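Local coordinates for protein putative rRNA methyltransferase (PDB 4RWZ) that probably methylates 16S ribosomal RNA of the small ribosomal subunit, using S-adenosylmethionine, and so confers resistance to aminoglycoside antibiotics, at residues A113-E118 against A137-S142; P169-A174 against L209-I214. One frame throughout, in Å; residues are numbered along the deposited sequence.

Contact 1: residues A113-E118 against A137-S142; sequences ALVLPE and ALLNQS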
ATOM      1  N   ALA A 113       8.764  -8.492   6.484  1.00 22.26           N
ATOM      2  CA  ALA A 113       7.452  -9.101   6.626  1.00 22.20           C
ATOM      3  C   ALA A 113       7.016  -9.688   5.275  1.00 21.99           C
ATOM      4  O   ALA A 113       6.264 -10.663   5.247  1.00 21.56           O
ATOM      5  CB  ALA A 113       6.408  -8.053   7.162  1.00 19.78           C
ATOM      6  N   LEU A 114       7.438  -9.094   4.140  1.00 21.82           N
ATOM      7  CA  LEU A 114       6.982  -9.621   2.829  1.00 19.29           C
ATOM      8  C   LEU A 114       7.840 -10.777   2.328  1.00 25.45           C
ATOM      9  O   LEU A 114       7.387 -11.631   1.496  1.00 22.52           O
ATOM     10  CB  LEU A 114       6.997  -8.493   1.732  1.00 18.78           C
ATOM     11  CG  LEU A 114       6.032  -7.332   2.044  1.00 20.37           C
ATOM     12  CD1 LEU A 114       6.402  -6.119   1.097  1.00 23.54           C
ATOM     13  CD2 LEU A 114       4.609  -7.742   1.769  1.00 23.24           C
ATOM     14  N   VAL A 115       9.086 -10.844   2.811  1.00 20.80           N
ATOM     15  CA  VAL A 115       9.982 -11.907   2.296  1.00 21.37           C
ATOM     16  C   VAL A 115      10.233 -13.052   3.267  1.00 26.16           C
ATOM     17  O   VAL A 115      10.729 -14.108   2.833  1.00 26.19           O
ATOM     18  CB  VAL A 115      11.329 -11.374   1.754  1.00 25.25           C
ATOM     19  CG1 VAL A 115      11.068 -10.315   0.647  1.00 22.66           C
ATOM     20  CG2 VAL A 115      12.179 -10.781   2.857  1.00 31.53           C
ATOM     21  N   LEU A 116       9.963 -12.860   4.566  1.00 24.40           N
ATOM     22  CA  LEU A 116      10.168 -13.975   5.505  1.00 24.17           C
ATOM     23  C   LEU A 116       9.162 -15.121   5.271  1.00 28.38           C
ATOM     24  O   LEU A 116       9.568 -16.299   5.149  1.00 31.95           O
ATOM     25  CB  LEU A 116      10.215 -13.505   6.975  1.00 28.66           C
ATOM     26  CG  LEU A 116      11.474 -12.633   7.225  1.00 39.65           C
ATOM     27  CD1 LEU A 116      11.539 -12.062   8.644  1.00 36.26           C
ATOM     28  CD2 LEU A 116      12.747 -13.394   6.852  1.00 38.01           C
ATOM     29  N   PRO A 117       7.854 -14.834   5.226  1.00 30.34           N
ATOM     30  CA  PRO A 117       7.119 -13.604   5.514  1.00 24.98           C
ATOM     31  C   PRO A 117       6.527 -13.685   6.896  1.00 21.30           C
ATOM     32  O   PRO A 117       6.708 -14.681   7.614  1.00 21.86           O
ATOM     33  CB  PRO A 117       6.001 -13.621   4.466  1.00 21.81           C
ATOM     34  CG  PRO A 117       5.624 -15.109   4.437  1.00 23.85           C
ATOM     35  CD  PRO A 117       6.960 -15.863   4.639  1.00 27.24           C
ATOM     36  N   GLU A 118       5.829 -12.617   7.282  1.00 21.20           N
ATOM     37  CA  GLU A 118       5.156 -12.562   8.578  1.00 21.39           C
ATOM     38  C   GLU A 118       3.649 -12.561   8.386  1.00 21.37           C
ATOM     39  O   GLU A 118       3.119 -11.610   7.830  1.00 20.97           O
ATOM     40  CB  GLU A 118       5.603 -11.305   9.379  1.00 23.61           C
ATOM     41  CG  GLU A 118       7.104 -11.306   9.630  1.00 30.37           C
ATOM     42  CD  GLU A 118       7.563  -9.945  10.190  1.00 40.07           C
ATOM     43  OE1 GLU A 118       6.693  -9.240  10.732  1.00 38.32           O
ATOM     44  OE2 GLU A 118       8.744  -9.569  10.051  1.00 43.90           O
ATOM     45  N   ALA A 137       4.729  -5.278  -5.103  1.00 21.59           N
ATOM     46  CA  ALA A 137       5.765  -4.792  -4.192  1.00 21.63           C
ATOM     47  C   ALA A 137       7.074  -4.612  -4.974  1.00 28.41           C
ATOM     48  O   ALA A 137       7.498  -5.515  -5.734  1.00 25.18           O
ATOM     49  CB  ALA A 137       5.948  -5.759  -3.013  1.00 21.89           C
ATOM     50  N   LEU A 138       7.716  -3.463  -4.763  1.00 21.59           N
ATOM     51  CA  LEU A 138       9.051  -3.204  -5.327  1.00 24.78           C
ATOM     52  C   LEU A 138      10.016  -3.241  -4.158  1.00 24.50           C
ATOM     53  O   LEU A 138       9.961  -2.366  -3.281  1.00 23.07           O
ATOM     54  CB  LEU A 138       9.151  -1.834  -5.973  1.00 21.84           C
ATOM     55  CG  LEU A 138       8.708  -1.780  -7.436  1.00 37.68           C
ATOM     56  CD1 LEU A 138       9.613  -2.629  -8.331  1.00 35.92           C
ATOM     57  CD2 LEU A 138       7.287  -2.257  -7.557  1.00 42.79           C
ATOM     58  N   LEU A 139      10.908  -4.222  -4.159  1.00 22.79           N
ATOM     59  CA  LEU A 139      11.666  -4.567  -2.951  1.00 22.47           C
ATOM     60  C   LEU A 139      13.146  -4.266  -3.182  1.00 31.64           C
ATOM     61  O   LEU A 139      13.721  -4.731  -4.163  1.00 31.36           O
ATOM     62  CB  LEU A 139      11.494  -6.053  -2.596  1.00 22.72           C
ATOM     63  CG  LEU A 139      10.058  -6.570  -2.380  1.00 33.74           C
ATOM     64  CD1 LEU A 139      10.071  -8.049  -1.999  1.00 35.03           C
ATOM     65  CD2 LEU A 139       9.343  -5.715  -1.360  1.00 29.85           C
ATOM     66  N   ASN A 140      13.784  -3.556  -2.259  1.00 26.22           N
ATOM     67  CA  ASN A 140      15.164  -3.171  -2.476  1.00 28.13           C
ATOM     68  C   ASN A 140      15.762  -3.086  -1.078  1.00 30.03           C
ATOM     69  O   ASN A 140      15.134  -2.532  -0.163  1.00 25.68           O
ATOM     70  CB  ASN A 140      15.171  -1.822  -3.200  1.00 32.24           C
ATOM     71  CG  ASN A 140      16.559  -1.304  -3.478  1.00 33.28           C
ATOM     72  OD1 ASN A 140      17.291  -0.960  -2.562  1.00 40.54           O
ATOM     73  ND2 ASN A 140      16.937  -1.277  -4.755  1.00 38.36           N
ATOM     74  N   GLN A 141      16.947  -3.682  -0.908  1.00 24.93           N
ATOM     75  CA  GLN A 141      17.556  -3.810   0.403  1.00 29.96           C
ATOM     76  C   GLN A 141      18.392  -2.630   0.828  1.00 29.26           C
ATOM     77  O   GLN A 141      18.955  -2.635   1.926  1.00 32.04           O
ATOM     78  CB  GLN A 141      18.409  -5.083   0.456  1.00 38.58           C
ATOM     79  CG  GLN A 141      17.576  -6.313   0.332  1.00 41.59           C
ATOM     80  CD  GLN A 141      18.344  -7.546   0.656  1.00 50.38           C
ATOM     81  OE1 GLN A 141      19.428  -7.482   1.238  1.00 54.54           O
ATOM     82  NE2 GLN A 141      17.796  -8.692   0.275  1.00 51.33           N
ATOM     83  N   SER A 142      18.408  -1.593   0.021  1.00 28.48           N
ATOM     84  CA  SER A 142      19.141  -0.370   0.383  1.00 28.79           C
ATOM     85  C   SER A 142      18.268   0.666   1.107  1.00 32.13           C
ATOM     86  O   SER A 142      18.734   1.771   1.405  1.00 30.29           O
ATOM     87  CB  SER A 142      19.852   0.233  -0.838  1.00 35.72           C
ATOM     88  OG  SER A 142      18.950   0.831  -1.776  1.00 40.59           O
TER
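L114 and V115 of helix 108-115 meet strand 133-139 through methyl groups alone; no hydrogen bond runs between A113-E118 and A137-S142. L139 takes both partners, one on each branch. Its CD1 meets V115 CG1 tip to tip at 3.6 Å, the closest approach of the contact, while L139 CD2 lies 3.9 Å from L114 CD1, the two leucines crossing at a slant. L114 CD1 also reaches the methyl of A137, two residues back on the same side of the strand, with 4.2 Å to A137 CB. L139 CG lies beside the backbone N, anti to the carbonyl carbon (chi1 -57°), and from there its two branches part, one to V115 and the other to L114. Further apolar neighbours surround the touching residues: L139 also packs on P106 and on L111 of helix 108-115, and L114 on L122 and L125 of helix 119-127. Polar groups bond elsewhere. W162 NE1, from helix 160-172, bonds to V115 O. A cis peptide bond precedes P117, and E118 N bonds to A113 O at 2.9 Å, closing the turn before helix 119-127. With only buried methyls meeting, the hold between these two segments of the Rossmann-like domain is apolar, with no directional bond.

Contact 2: residues P169-A174 against L209-I214; sequences PAYRAA and LTAEAI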
ATOM      1  N   PRO A 169       3.530 -20.897  -0.108  1.00 29.53           N
ATOM      2  CA  PRO A 169       2.536 -21.440   0.820  1.00 28.75           C
ATOM      3  C   PRO A 169       2.070 -20.410   1.843  1.00 26.80           C
ATOM      4  O   PRO A 169       0.874 -20.385   2.173  1.00 25.97           O
ATOM      5  CB  PRO A 169       3.300 -22.568   1.536  1.00 30.42           C
ATOM      6  CG  PRO A 169       4.436 -22.927   0.628  1.00 32.12           C
ATOM      7  CD  PRO A 169       4.818 -21.616  -0.017  1.00 31.01           C
ATOM      8  N   ALA A 170       2.989 -19.562   2.302  1.00 26.19           N
ATOM      9  CA  ALA A 170       2.673 -18.567   3.320  1.00 25.23           C
ATOM     10  C   ALA A 170       1.749 -17.497   2.725  1.00 23.08           C
ATOM     11  O   ALA A 170       0.809 -17.008   3.382  1.00 21.87           O
ATOM     12  CB  ALA A 170       3.930 -17.937   3.824  1.00 24.49           C
ATOM     13  N   TYR A 171       2.022 -17.073   1.502  1.00 23.36           N
ATOM     14  CA  TYR A 171       1.121 -16.105   0.879  1.00 22.37           C
ATOM     15  C   TYR A 171      -0.273 -16.738   0.696  1.00 22.44           C
ATOM     16  O   TYR A 171      -1.288 -16.097   0.988  1.00 21.40           O
ATOM     17  CB  TYR A 171       1.692 -15.589  -0.472  1.00 23.00           C
ATOM     18  CG  TYR A 171       2.609 -14.394  -0.290  1.00 22.40           C
ATOM     19  CD1 TYR A 171       3.826 -14.518   0.373  1.00 22.74           C
ATOM     20  CD2 TYR A 171       2.253 -13.122  -0.776  1.00 21.64           C
ATOM     21  CE1 TYR A 171       4.674 -13.419   0.565  1.00 22.27           C
ATOM     22  CE2 TYR A 171       3.085 -12.029  -0.617  1.00 21.90           C
ATOM     23  CZ  TYR A 171       4.297 -12.184   0.065  1.00 22.91           C
ATOM     24  OH  TYR A 171       5.121 -11.086   0.248  1.00 23.93           O
ATOM     25  N   ARG A 172      -0.315 -18.006   0.254  1.00 23.82           N
ATOM     26  CA  ARG A 172      -1.598 -18.678   0.110  1.00 24.07           C
ATOM     27  C   ARG A 172      -2.307 -18.737   1.478  1.00 23.54           C
ATOM     28  O   ARG A 172      -3.543 -18.631   1.551  1.00 23.63           O
ATOM     29  CB  ARG A 172      -1.429 -20.123  -0.431  1.00 25.85           C
ATOM     30  CG  ARG A 172      -1.373 -20.145  -1.877  1.00 30.30           C
ATOM     31  CD  ARG A 172      -1.503 -21.617  -2.403  1.00 38.29           C
ATOM     32  NE  ARG A 172      -1.391 -21.636  -3.846  1.00 46.95           N
ATOM     33  CZ  ARG A 172      -0.666 -22.529  -4.513  1.00 57.83           C
ATOM     34  NH1 ARG A 172      -0.002 -23.471  -3.850  1.00 62.55           N
ATOM     35  NH2 ARG A 172      -0.620 -22.487  -5.842  1.00 57.78           N
ATOM     36  N   ALA A 173      -1.527 -18.975   2.536  1.00 23.27           N
ATOM     37  CA  ALA A 173      -2.100 -19.078   3.880  1.00 23.00           C
ATOM     38  C   ALA A 173      -2.687 -17.730   4.320  1.00 21.68           C
ATOM     39  O   ALA A 173      -3.356 -17.679   5.354  1.00 21.30           O
ATOM     40  CB  ALA A 173      -1.065 -19.574   4.904  1.00 24.25           C
ATOM     41  N   ALA A 174      -2.319 -16.634   3.638  1.00 22.64           N
ATOM     42  CA  ALA A 174      -2.910 -15.299   3.922  1.00 21.44           C
ATOM     43  C   ALA A 174      -3.954 -14.848   2.903  1.00 21.08           C
ATOM     44  O   ALA A 174      -4.376 -13.696   2.932  1.00 23.25           O
ATOM     45  CB  ALA A 174      -1.783 -14.180   4.062  1.00 19.56           C
ATOM     46  N   LEU A 209       7.591  -8.243  -6.853  1.00 24.35           N
ATOM     47  CA  LEU A 209       6.867  -9.414  -6.402  1.00 25.48           C
ATOM     48  C   LEU A 209       5.402  -9.043  -6.500  1.00 25.47           C
ATOM     49  O   LEU A 209       5.021  -7.992  -6.005  1.00 24.19           O
ATOM     50  CB  LEU A 209       7.232  -9.718  -4.941  1.00 24.68           C
ATOM     51  CG  LEU A 209       6.545 -10.892  -4.241  1.00 29.94           C
ATOM     52  CD1 LEU A 209       6.960 -12.176  -4.941  1.00 29.44           C
ATOM     53  CD2 LEU A 209       6.995 -10.881  -2.767  1.00 26.92           C
ATOM     54  N   THR A 210       4.575  -9.856  -7.137  1.00 21.67           N
ATOM     55  CA  THR A 210       3.161  -9.491  -7.229  1.00 21.92           C
ATOM     56  C   THR A 210       2.347 -10.705  -6.811  1.00 20.86           C
ATOM     57  O   THR A 210       2.810 -11.839  -6.877  1.00 26.13           O
ATOM     58  CB  THR A 210       2.695  -9.058  -8.671  1.00 26.80           C
ATOM     59  OG1 THR A 210       2.681 -10.204  -9.529  1.00 31.57           O
ATOM     60  CG2 THR A 210       3.585  -7.942  -9.258  1.00 26.37           C
ATOM     61  N   ALA A 211       1.147 -10.475  -6.294  1.00 21.82           N
ATOM     62  CA  ALA A 211       0.294 -11.592  -5.960  1.00 21.14           C
ATOM     63  C   ALA A 211      -1.161 -11.204  -6.131  1.00 26.80           C
ATOM     64  O   ALA A 211      -1.519 -10.018  -6.055  1.00 30.33           O
ATOM     65  CB  ALA A 211       0.559 -12.059  -4.498  1.00 21.35           C
ATOM     66  N   GLU A 212      -1.994 -12.191  -6.365  1.00 21.51           N
ATOM     67  CA  GLU A 212      -3.417 -11.936  -6.592  1.00 22.32           C
ATOM     68  C   GLU A 212      -4.223 -12.291  -5.346  1.00 23.83           C
ATOM     69  O   GLU A 212      -4.011 -13.352  -4.767  1.00 22.27           O
ATOM     70  CB  GLU A 212      -3.916 -12.793  -7.775  1.00 23.14           C
ATOM     71  CG  GLU A 212      -5.420 -12.618  -8.071  1.00 27.78           C
ATOM     72  CD  GLU A 212      -5.894 -13.503  -9.240  1.00 38.01           C
ATOM     73  OE1 GLU A 212      -5.043 -14.045  -9.956  1.00 39.66           O
ATOM     74  OE2 GLU A 212      -7.109 -13.686  -9.415  1.00 40.24           O
ATOM     75  N   ALA A 213      -5.166 -11.435  -4.968  1.00 22.55           N
ATOM     76  CA  ALA A 213      -6.010 -11.759  -3.818  1.00 22.02           C
ATOM     77  C   ALA A 213      -6.954 -12.859  -4.253  1.00 29.45           C
ATOM     78  O   ALA A 213      -7.701 -12.701  -5.231  1.00 28.96           O
ATOM     79  CB  ALA A 213      -6.787 -10.534  -3.368  1.00 20.52           C
ATOM     80  N   ILE A 214      -6.908 -13.980  -3.543  1.00 21.95           N
ATOM     81  CA  ILE A 214      -7.786 -15.090  -3.881  1.00 24.52           C
ATOM     82  C   ILE A 214      -8.848 -15.446  -2.855  1.00 29.90           C
ATOM     83  O   ILE A 214      -8.909 -14.924  -1.733  1.00 26.62           O
ATOM     84  CB  ILE A 214      -6.955 -16.377  -4.210  1.00 33.35           C
ATOM     85  CG1 ILE A 214      -6.047 -16.704  -3.042  1.00 35.18           C
ATOM     86  CG2 ILE A 214      -6.182 -16.197  -5.546  1.00 41.88           C
ATOM     87  CD1 ILE A 214      -5.215 -17.989  -3.190  1.00 38.19           C
TER
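Y171 reaches from helix 160-172 across to strand 207-213, and its ring and hydroxyl make the contact with L209 and A211. CB leaves the helix toward the strand, starting a side chain long enough to bridge backbones whose nearest CA atoms, those of Y171 and A211, are 8.2 Å apart. From CG the ring divides. On the branch nearer the strand, CD2 comes within 4.2 Å of A211 CB, a methyl that meets the ring obliquely. On the other, CE1 packs on P117 CB, in the turn that follows helix 108-115. Further out, CZ lies 4.1 Å from L209 CD2, and at the tip Y171 OH stands 3.6 Å from that same methyl. L209 approaches from the opposite direction: its CG is anti to the backbone N (chi1 178°), and of its two branches CD2 is the one turned to the phenol. The hydroxyl has a polar partner of its own in L114 O, to which it hydrogen-bonds, so this polar atom is satisfied although the residue is buried among apolar neighbours. That bond and the methyls along the ring together probably fix the rotation of the phenol. Y171 thus lies between helix 160-172 and the sheet: L122 of helix 119-127 touches it, F176 and I178 of the edge strand 176-183 pack on it as well, and L209 and A211 supply the surface of strand 207-213, which runs antiparallel between strands 133-139 and 176-183.

Overall arrangement
Following the chain from the N terminus, strands 26-31, 49-55, 80-84 and 98-104 come before helix 108-115. Contact 1 then closes a short loop through helix 119-127, bringing helix 108-115 onto strand 133-139. Contact 2 opens only afterwards, so the two follow in series, neither nested nor crossed; it closes a longer loop from helix 160-172 through strand 176-183 to strand 207-213, part of which, 185-205, is not modelled. They join physically, since A137 N pairs with L209 O between neighbouring strands and P117 packs on A170. Together they tie helices to the end of the sheet that holds strands 133-139, 207-213 and 176-183; its 3-2-1-4-5-7-6 order is that of Rossmann-like S-adenosylmethionine-dependent methyltransferases.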